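Local coordinates for protein muconate cycloisomerase (Azorhizobium caulinodans, PDB 3MY9) that belongs to the enolase superfamily, joining an enolase-type N-terminal domain to a TIM-barrel-like domain that holds magnesium, at residues Leu122-Leu127 with Gly311-Ala316; Asp134-Ser139 with Val350-Gly355; Lys281-Met286 with Ile315-Gly320. All blocks are in the same frame, centred on the assembly; numbering follows the deposited sequence.

Contact 1. Residues Leu122-Leu127 with Gly311-Ala316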
loop_
_atom_site.group_PDB
_atom_site.type_symbol
_atom_site.label_atom_id
_atom_site.label_comp_id
_atom_site.label_asym_id
_atom_site.label_seq_id
_atom_site.Cartn_x
_atom_site.Cartn_y
_atom_site.Cartn_z
ATOM N N LEU A 122 4.204 -26.943 42.804
ATOM C CA LEU A 122 4.100 -26.807 41.361
ATOM C C LEU A 122 5.446 -26.435 40.769
ATOM O O LEU A 122 6.211 -25.680 41.371
ATOM C CB LEU A 122 3.089 -25.702 40.998
ATOM C CG LEU A 122 1.607 -26.001 41.256
ATOM C CD1 LEU A 122 0.744 -24.754 40.918
ATOM C CD2 LEU A 122 1.140 -27.234 40.470
ATOM N N SER A 123 5.722 -26.940 39.575
ATOM C CA SER A 123 6.844 -26.449 38.796
ATOM C C SER A 123 6.519 -25.089 38.160
ATOM O O SER A 123 5.354 -24.656 38.089
ATOM C CB SER A 123 7.175 -27.428 37.688
ATOM O OG SER A 123 6.129 -27.486 36.735
ATOM N N VAL A 124 7.558 -24.437 37.652
ATOM C CA VAL A 124 7.393 -23.218 36.907
ATOM C C VAL A 124 6.561 -23.455 35.633
ATOM O O VAL A 124 5.666 -22.668 35.330
ATOM C CB VAL A 124 8.762 -22.557 36.647
ATOM C CG1 VAL A 124 8.627 -21.434 35.668
ATOM C CG2 VAL A 124 9.334 -22.052 37.987
ATOM N N ALA A 125 6.824 -24.534 34.898
ATOM C CA ALA A 125 5.953 -24.904 33.764
ATOM C C ALA A 125 4.458 -24.936 34.167
ATOM O O ALA A 125 3.612 -24.419 33.452
ATOM C CB ALA A 125 6.368 -26.252 33.190
ATOM N N ASP A 126 4.163 -25.575 35.299
ATOM C CA ASP A 126 2.802 -25.682 35.852
ATOM C C ASP A 126 2.134 -24.318 36.037
ATOM O O ASP A 126 0.945 -24.187 35.821
ATOM C CB ASP A 126 2.818 -26.346 37.243
ATOM C CG ASP A 126 3.330 -27.772 37.236
ATOM O OD1 ASP A 126 3.220 -28.437 36.191
ATOM O OD2 ASP A 126 3.807 -28.239 38.311
ATOM N N LEU A 127 2.915 -23.347 36.504
ATOM C CA LEU A 127 2.478 -21.979 36.729
ATOM C C LEU A 127 2.382 -21.135 35.451
ATOM O O LEU A 127 1.966 -19.952 35.502
ATOM C CB LEU A 127 3.449 -21.299 37.686
ATOM C CG LEU A 127 3.498 -21.919 39.088
ATOM C CD1 LEU A 127 4.680 -21.367 39.865
ATOM C CD2 LEU A 127 2.177 -21.639 39.801
ATOM N N GLY A 311 14.805 -21.506 31.371
ATOM C CA GLY A 311 14.541 -21.601 29.941
ATOM C C GLY A 311 13.857 -22.910 29.564
ATOM O O GLY A 311 12.960 -22.934 28.733
ATOM N N THR A 312 14.273 -23.992 30.199
ATOM C CA THR A 312 13.708 -25.307 29.948
ATOM C C THR A 312 12.238 -25.404 30.393
ATOM O O THR A 312 11.410 -25.984 29.700
ATOM C CB THR A 312 14.564 -26.365 30.671
ATOM O OG1 THR A 312 15.875 -26.369 30.089
ATOM C CG2 THR A 312 13.965 -27.718 30.513
ATOM N N GLN A 313 11.922 -24.825 31.549
ATOM C CA GLN A 313 10.525 -24.725 32.038
ATOM C C GLN A 313 9.646 -23.906 31.099
ATOM O O GLN A 313 8.514 -24.298 30.757
ATOM C CB GLN A 313 10.483 -24.079 33.433
ATOM C CG GLN A 313 11.227 -24.840 34.513
ATOM C CD GLN A 313 10.480 -26.045 35.026
ATOM O OE1 GLN A 313 9.274 -26.168 34.851
ATOM N NE2 GLN A 313 11.204 -26.951 35.684
ATOM N N LEU A 314 10.155 -22.746 30.694
ATOM C CA LEU A 314 9.449 -21.927 29.717
ATOM C C LEU A 314 9.115 -22.737 28.467
ATOM O O LEU A 314 7.966 -22.774 28.026
ATOM C CB LEU A 314 10.261 -20.691 29.318
ATOM C CG LEU A 314 9.619 -19.993 28.096
ATOM C CD1 LEU A 314 8.409 -19.193 28.592
ATOM C CD2 LEU A 314 10.609 -19.166 27.332
ATOM N N ILE A 315 10.118 -23.374 27.882
ATOM C CA ILE A 315 9.901 -24.059 26.629
ATOM C C ILE A 315 8.972 -25.244 26.842
ATOM O O ILE A 315 8.107 -25.510 26.022
ATOM C CB ILE A 315 11.213 -24.485 25.969
ATOM C CG1 ILE A 315 12.033 -23.246 25.554
ATOM C CG2 ILE A 315 10.940 -25.372 24.746
ATOM C CD1 ILE A 315 13.482 -23.597 25.107
ATOM N N ALA A 316 9.107 -25.912 27.984
ATOM C CA ALA A 316 8.237 -27.017 28.345
ATOM C C ALA A 316 6.747 -26.624 28.320
ATOM O O ALA A 316 5.883 -27.456 28.003
ATOM C CB ALA A 316 8.630 -27.533 29.723
HETATM O O HOH W 1 8.255 -28.860 34.716
#

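Contact 2. Residues Asp134-Ser139 with Val350-Gly355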
loop_
_atom_site.group_PDB
_atom_site.type_symbol
_atom_site.label_atom_id
_atom_site.label_comp_id
_atom_site.label_asym_id
_atom_site.label_seq_id
_atom_site.Cartn_x
_atom_site.Cartn_y
_atom_site.Cartn_z
ATOM N N ASP A 134 7.961 -32.839 27.579
ATOM C CA ASP A 134 8.846 -33.294 28.654
ATOM C C ASP A 134 10.344 -33.283 28.326
ATOM O O ASP A 134 11.186 -33.447 29.226
ATOM C CB ASP A 134 8.451 -34.717 29.018
ATOM C CG ASP A 134 6.997 -34.821 29.443
ATOM O OD1 ASP A 134 6.561 -34.037 30.316
ATOM O OD2 ASP A 134 6.294 -35.686 28.879
ATOM N N ARG A 135 10.647 -33.149 27.027
ATOM C CA ARG A 135 11.998 -33.076 26.494
ATOM C C ARG A 135 12.030 -31.942 25.465
ATOM O O ARG A 135 10.991 -31.595 24.898
ATOM C CB ARG A 135 12.357 -34.388 25.774
ATOM C CG ARG A 135 12.110 -35.624 26.551
ATOM C CD ARG A 135 12.310 -36.878 25.726
ATOM N NE ARG A 135 12.296 -38.069 26.563
ATOM C CZ ARG A 135 12.676 -39.282 26.151
ATOM N NH1 ARG A 135 13.095 -39.477 24.898
ATOM N NH2 ARG A 135 12.635 -40.305 26.981
ATOM N N ILE A 136 13.204 -31.377 25.209
ATOM C CA ILE A 136 13.350 -30.321 24.233
ATOM C C ILE A 136 14.466 -30.697 23.259
ATOM O O ILE A 136 15.601 -30.870 23.680
ATOM C CB ILE A 136 13.729 -28.988 24.864
ATOM C CG1 ILE A 136 12.803 -28.640 26.039
ATOM C CG2 ILE A 136 13.673 -27.893 23.788
ATOM C CD1 ILE A 136 13.261 -27.439 26.846
ATOM N N PRO A 137 14.150 -30.818 21.952
ATOM C CA PRO A 137 15.243 -31.106 21.015
ATOM C C PRO A 137 16.407 -30.113 21.183
ATOM O O PRO A 137 16.190 -28.910 21.324
ATOM C CB PRO A 137 14.585 -30.973 19.639
ATOM C CG PRO A 137 13.118 -31.165 19.897
ATOM C CD PRO A 137 12.869 -30.583 21.263
ATOM N N LEU A 138 17.612 -30.653 21.244
ATOM C CA LEU A 138 18.831 -29.875 21.446
ATOM C C LEU A 138 19.682 -29.935 20.171
ATOM O O LEU A 138 20.108 -31.021 19.737
ATOM C CB LEU A 138 19.611 -30.442 22.632
ATOM C CG LEU A 138 20.952 -29.778 22.930
ATOM C CD1 LEU A 138 20.744 -28.390 23.517
ATOM C CD2 LEU A 138 21.787 -30.646 23.860
ATOM N N SER A 139 19.908 -28.766 19.569
ATOM C CA SER A 139 20.690 -28.644 18.339
ATOM C C SER A 139 22.150 -28.873 18.614
ATOM O O SER A 139 22.697 -28.391 19.611
ATOM C CB SER A 139 20.523 -27.259 17.704
ATOM O OG SER A 139 21.068 -27.237 16.392
ATOM N N VAL A 350 17.175 -32.110 25.701
ATOM C CA VAL A 350 17.273 -31.754 27.111
ATOM C C VAL A 350 16.112 -32.402 27.877
ATOM O O VAL A 350 14.986 -32.422 27.391
ATOM C CB VAL A 350 17.178 -30.206 27.301
ATOM C CG1 VAL A 350 17.111 -29.846 28.773
ATOM C CG2 VAL A 350 18.347 -29.517 26.642
ATOM N N ILE A 351 16.380 -32.922 29.070
ATOM C CA ILE A 351 15.331 -33.515 29.907
ATOM C C ILE A 351 14.837 -32.397 30.790
ATOM O O ILE A 351 15.650 -31.735 31.448
ATOM C CB ILE A 351 15.844 -34.665 30.750
ATOM C CG1 ILE A 351 16.662 -35.622 29.890
ATOM C CG2 ILE A 351 14.664 -35.419 31.417
ATOM C CD1 ILE A 351 15.857 -36.237 28.796
ATOM N N VAL A 352 13.531 -32.121 30.740
ATOM C CA VAL A 352 12.976 -31.017 31.525
ATOM C C VAL A 352 12.958 -31.497 32.967
ATOM O O VAL A 352 12.302 -32.500 33.276
ATOM C CB VAL A 352 11.556 -30.561 31.043
ATOM C CG1 VAL A 352 11.013 -29.449 31.934
ATOM C CG2 VAL A 352 11.595 -30.064 29.601
ATOM N N PRO A 353 13.729 -30.829 33.849
ATOM C CA PRO A 353 13.859 -31.302 35.214
ATOM C C PRO A 353 12.509 -31.348 35.898
ATOM O O PRO A 353 11.690 -30.454 35.712
ATOM C CB PRO A 353 14.715 -30.221 35.882
ATOM C CG PRO A 353 14.389 -28.993 35.108
ATOM C CD PRO A 353 14.313 -29.487 33.699
ATOM N N ASP A 354 12.300 -32.394 36.675
ATOM C CA ASP A 354 11.077 -32.601 37.415
ATOM C C ASP A 354 11.190 -31.880 38.765
ATOM O O ASP A 354 12.300 -31.506 39.210
ATOM C CB ASP A 354 10.864 -34.120 37.627
ATOM C CG ASP A 354 10.725 -34.897 36.296
ATOM O OD1 ASP A 354 10.361 -34.290 35.250
ATOM O OD2 ASP A 354 10.989 -36.116 36.300
ATOM N N GLY A 355 10.052 -31.678 39.416
ATOM C CA GLY A 355 10.060 -31.139 40.766
ATOM C C GLY A 355 9.568 -29.721 40.852
ATOM O O GLY A 355 9.485 -29.029 39.841
#

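Contact 3. Residues Lys281-Met286 with Ile315-Gly320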
loop_
_atom_site.group_PDB
_atom_site.type_symbol
_atom_site.label_atom_id
_atom_site.label_comp_id
_atom_site.label_asym_id
_atom_site.label_seq_id
_atom_site.Cartn_x
_atom_site.Cartn_y
_atom_site.Cartn_z
ATOM N N LYS A 281 6.846 -12.582 29.543
ATOM C CA LYS A 281 7.010 -11.811 28.303
ATOM C C LYS A 281 7.298 -12.736 27.119
ATOM O O LYS A 281 6.795 -12.507 26.032
ATOM C CB LYS A 281 8.151 -10.801 28.418
ATOM C CG LYS A 281 7.981 -9.716 29.487
ATOM C CD LYS A 281 6.905 -8.731 29.132
ATOM C CE LYS A 281 6.981 -7.496 30.028
ATOM N NZ LYS A 281 6.155 -6.397 29.447
ATOM N N ALA A 282 8.068 -13.802 27.328
ATOM C CA ALA A 282 8.306 -14.766 26.242
ATOM C C ALA A 282 7.015 -15.479 25.800
ATOM O O ALA A 282 6.818 -15.746 24.605
ATOM C CB ALA A 282 9.377 -15.781 26.616
ATOM N N GLN A 283 6.137 -15.795 26.749
ATOM C CA GLN A 283 4.852 -16.416 26.391
ATOM C C GLN A 283 3.911 -15.415 25.702
ATOM O O GLN A 283 3.119 -15.800 24.857
ATOM C CB GLN A 283 4.183 -17.017 27.611
ATOM C CG GLN A 283 4.843 -18.291 28.129
ATOM C CD GLN A 283 3.898 -19.115 29.011
ATOM O OE1 GLN A 283 3.169 -18.555 29.825
ATOM N NE2 GLN A 283 3.912 -20.443 28.841
ATOM N N SER A 284 3.978 -14.134 26.067
ATOM C CA SER A 284 3.181 -13.123 25.367
ATOM C C SER A 284 3.661 -12.995 23.915
ATOM O O SER A 284 2.848 -12.935 22.992
ATOM C CB SER A 284 3.309 -11.756 26.052
ATOM O OG SER A 284 2.818 -11.818 27.365
ATOM N N LEU A 285 4.986 -12.950 23.748
ATOM C CA LEU A 285 5.624 -12.920 22.451
ATOM C C LEU A 285 5.122 -14.102 21.615
ATOM O O LEU A 285 4.677 -13.937 20.470
ATOM C CB LEU A 285 7.140 -13.014 22.621
ATOM C CG LEU A 285 8.022 -12.907 21.380
ATOM C CD1 LEU A 285 9.475 -12.727 21.773
ATOM C CD2 LEU A 285 7.900 -14.160 20.577
ATOM N N MET A 286 5.172 -15.294 22.188
ATOM C CA MET A 286 4.706 -16.487 21.459
ATOM C C MET A 286 3.172 -16.526 21.169
ATOM O O MET A 286 2.758 -17.140 20.199
ATOM C CB MET A 286 5.228 -17.745 22.121
ATOM C CG MET A 286 6.753 -17.906 21.902
ATOM S SD MET A 286 7.313 -17.841 20.183
ATOM C CE MET A 286 6.420 -19.203 19.552
ATOM N N ILE A 315 10.118 -23.374 27.882
ATOM C CA ILE A 315 9.901 -24.059 26.629
ATOM C C ILE A 315 8.972 -25.244 26.842
ATOM O O ILE A 315 8.107 -25.510 26.022
ATOM C CB ILE A 315 11.213 -24.485 25.969
ATOM C CG1 ILE A 315 12.033 -23.246 25.554
ATOM C CG2 ILE A 315 10.940 -25.372 24.746
ATOM C CD1 ILE A 315 13.482 -23.597 25.107
ATOM N N ALA A 316 9.107 -25.912 27.984
ATOM C CA ALA A 316 8.237 -27.017 28.345
ATOM C C ALA A 316 6.747 -26.624 28.320
ATOM O O ALA A 316 5.883 -27.456 28.003
ATOM C CB ALA A 316 8.630 -27.533 29.723
ATOM N N ALA A 317 6.472 -25.367 28.665
ATOM C CA ALA A 317 5.102 -24.840 28.834
ATOM C C ALA A 317 4.631 -23.974 27.663
ATOM O O ALA A 317 3.566 -23.343 27.747
ATOM C CB ALA A 317 5.040 -24.007 30.125
ATOM N N THR A 318 5.415 -23.906 26.585
ATOM C CA THR A 318 5.143 -22.934 25.497
ATOM C C THR A 318 5.153 -23.676 24.155
ATOM O O THR A 318 6.169 -23.795 23.511
ATOM C CB THR A 318 6.142 -21.781 25.517
ATOM O OG1 THR A 318 6.213 -21.235 26.839
ATOM C CG2 THR A 318 5.723 -20.655 24.533
ATOM N N PRO A 319 3.998 -24.194 23.742
ATOM C CA PRO A 319 3.939 -25.171 22.655
ATOM C C PRO A 319 4.469 -24.656 21.313
ATOM O O PRO A 319 5.041 -25.439 20.547
ATOM C CB PRO A 319 2.439 -25.494 22.549
ATOM C CG PRO A 319 1.736 -24.348 23.224
ATOM C CD PRO A 319 2.673 -23.836 24.263
ATOM N N GLY A 320 4.317 -23.348 21.052
ATOM C CA GLY A 320 4.786 -22.737 19.809
ATOM C C GLY A 320 6.310 -22.719 19.666
ATOM O O GLY A 320 6.829 -22.530 18.571
#

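Contact 1. Residues Leu122-Leu127 with Gly311-Ala316
Gln-313 of helix 305-316 reaches across to the turn at Ser-123 to Ala-125 and meets it with both its amide and its aliphatic stem. The polar link is one hydrogen bond: Ala-125 N donates to Gln-313 OE1 at 2.9 Å with an N-H...O angle of 159°, the donor tilted 25° from the carbonyl plane. A water gives the same oxygen a second donor, also at 2.9 Å from Gln-313 OE1; its link to Ser-123 OG is weak and doubtful, because the position of that hydroxyl is uncertain. The other end of the amide is used too, since Gln-313 NE2 donates to the backbone oxygen of Leu-358. Bonds on both ends fix the amide's rotation in a buried place.

Apolar contact adds to this bond. Gln-313 CG is anti to its own carbonyl carbon (chi1 -61°) and packs with CB against Val-124, whose CG1 lies 3.9 Å from Gln-313 CB; the two side chains cross at about a right angle. Ala-125 CB lies 4.3 Å from Ala-316 CB, about one helical turn beyond Gln-313.

Within the turn itself, Ser-123 N donates to Asp-126 OD2 over a short 2.6 Å, meeting it from above the carboxylate plane.

The contact joins the turn after helix 102-120, on the way to strand 135-142, to a helix of the barrel-like domain. Val-124 also touches Leu-113 of helix 102-120 and Leu-279 of helix 279-292, while Leu-127 packs on Leu-122 of the second subunit.

Contact 2. Residues Asp134-Ser139 with Val350-Gly355
Ile-136 and Val-352 form the apolar centre, Ile-136 CG1 lying 4.0 Å from Val-352 CG2. CB and CG2 of Val-352 also rest against the backbone oxygen of Asp-134. Beside them Val-350, on the same face of the sheet as Ile-136, approaches it CB to CB and sets its CG2 4.1 Å from Leu-138 CD1. Helix 305-316 covers this apolar face, with Thr-312 touching both Ile-136 and Val-352 and Ile-315 touching Ile-136.

The backbones run antiparallel. Ile-136 and Val-350 are a hydrogen-bonded pair, Ile-136 N to Val-350 O at 3.0 Å and Val-350 N to Ile-136 O at 2.8 Å. Arg-135 and Ile-351 are the adjoining non-hydrogen-bonded pair, with Arg-135 CA making a CH...O contact of 3.2 Å to Val-350 O. Strand 135-142 opens the parallel run of the barrel-like domain, and strand 349-351 pairs antiparallel with it on the side away from strand 164-168.

Past the end of strand 349-351, Val-352 N still donates to Asp-134 O at 3.1 Å. On the opposite face, Arg-135 CG lies near Ile-351 CD1, the arginine chain extended from CG to NE. At the polar edge Asp-134 OD1 forms salt bridges with Arg-86 of the second subunit and with Arg-131, and Arg-131 also reaches Asp-354 OD1, bridging carboxylates whose OD1 atoms, Asp-134 to Asp-354, stand 6.2 Å apart.

Contact 3. Residues Lys281-Met286 with Ile315-Gly320
Helix 279-292 packs here against the turn that ends helix 305-316, two helices of the barrel-like domain; Gln-283 and Met-286, one helical turn apart, touch Ala-317, Thr-318 and Gly-320. Gln-283 NE2 donates to Thr-318 OG1 at 3.2 Å along a fairly straight bond (N-H...O 163°), with the hydroxyl only 6° out of the amide plane. The same nitrogen also donates to Leu-128 O and stands 3.1 Å from Ala-317 O. Thr-318 OG1 is in turn hydrogen-bonded to Leu-314 O, so the glutamine meets a hydroxyl already tied to the last turn of helix 305-316.

The methyl of Thr-318 serves the other neighbour. Its CG2, anti to the backbone N, lies 3.8 Å from Met-286 CB, the two side chains crossing at about a right angle. Met-286 then bends at chi2 (-54°) and chi3 (-60°), and its CE ends 3.5 Å from Gly-320 O. A CB on Gly-320 would point toward Met-286 and come within 3.0 Å of its CE. Arg-88 of the second subunit packs on Gln-283 and Pro-319. Successive helices meeting around a beta core, with a helix-ending turn leading back toward a strand, are typical of the beta/alpha-barrel.

In the fold
Contacts 1 and 3 are buried and both use the C-terminal end of helix 305-316, sharing Ile-315 and Ala-316: contact 1 ties the helix to the turn after helix 102-120, and contact 3 ties the turn that follows it to helix 279-292. In each a glutamine amide bonds across. Contact 2 is partly buried and depends instead on backbone pairing between strands, with valine and isoleucine under the same helix and charged residues at its outer edge that pair with arginines beyond the two strands. The helix thus links all three: Thr-312 CG2 lies 3.5 Å from Val-352 CG2, and Leu-314 CD2 3.7 Å from Ala-282 CB. Along the chain, contact 3 is nested within the loop closed by contact 2.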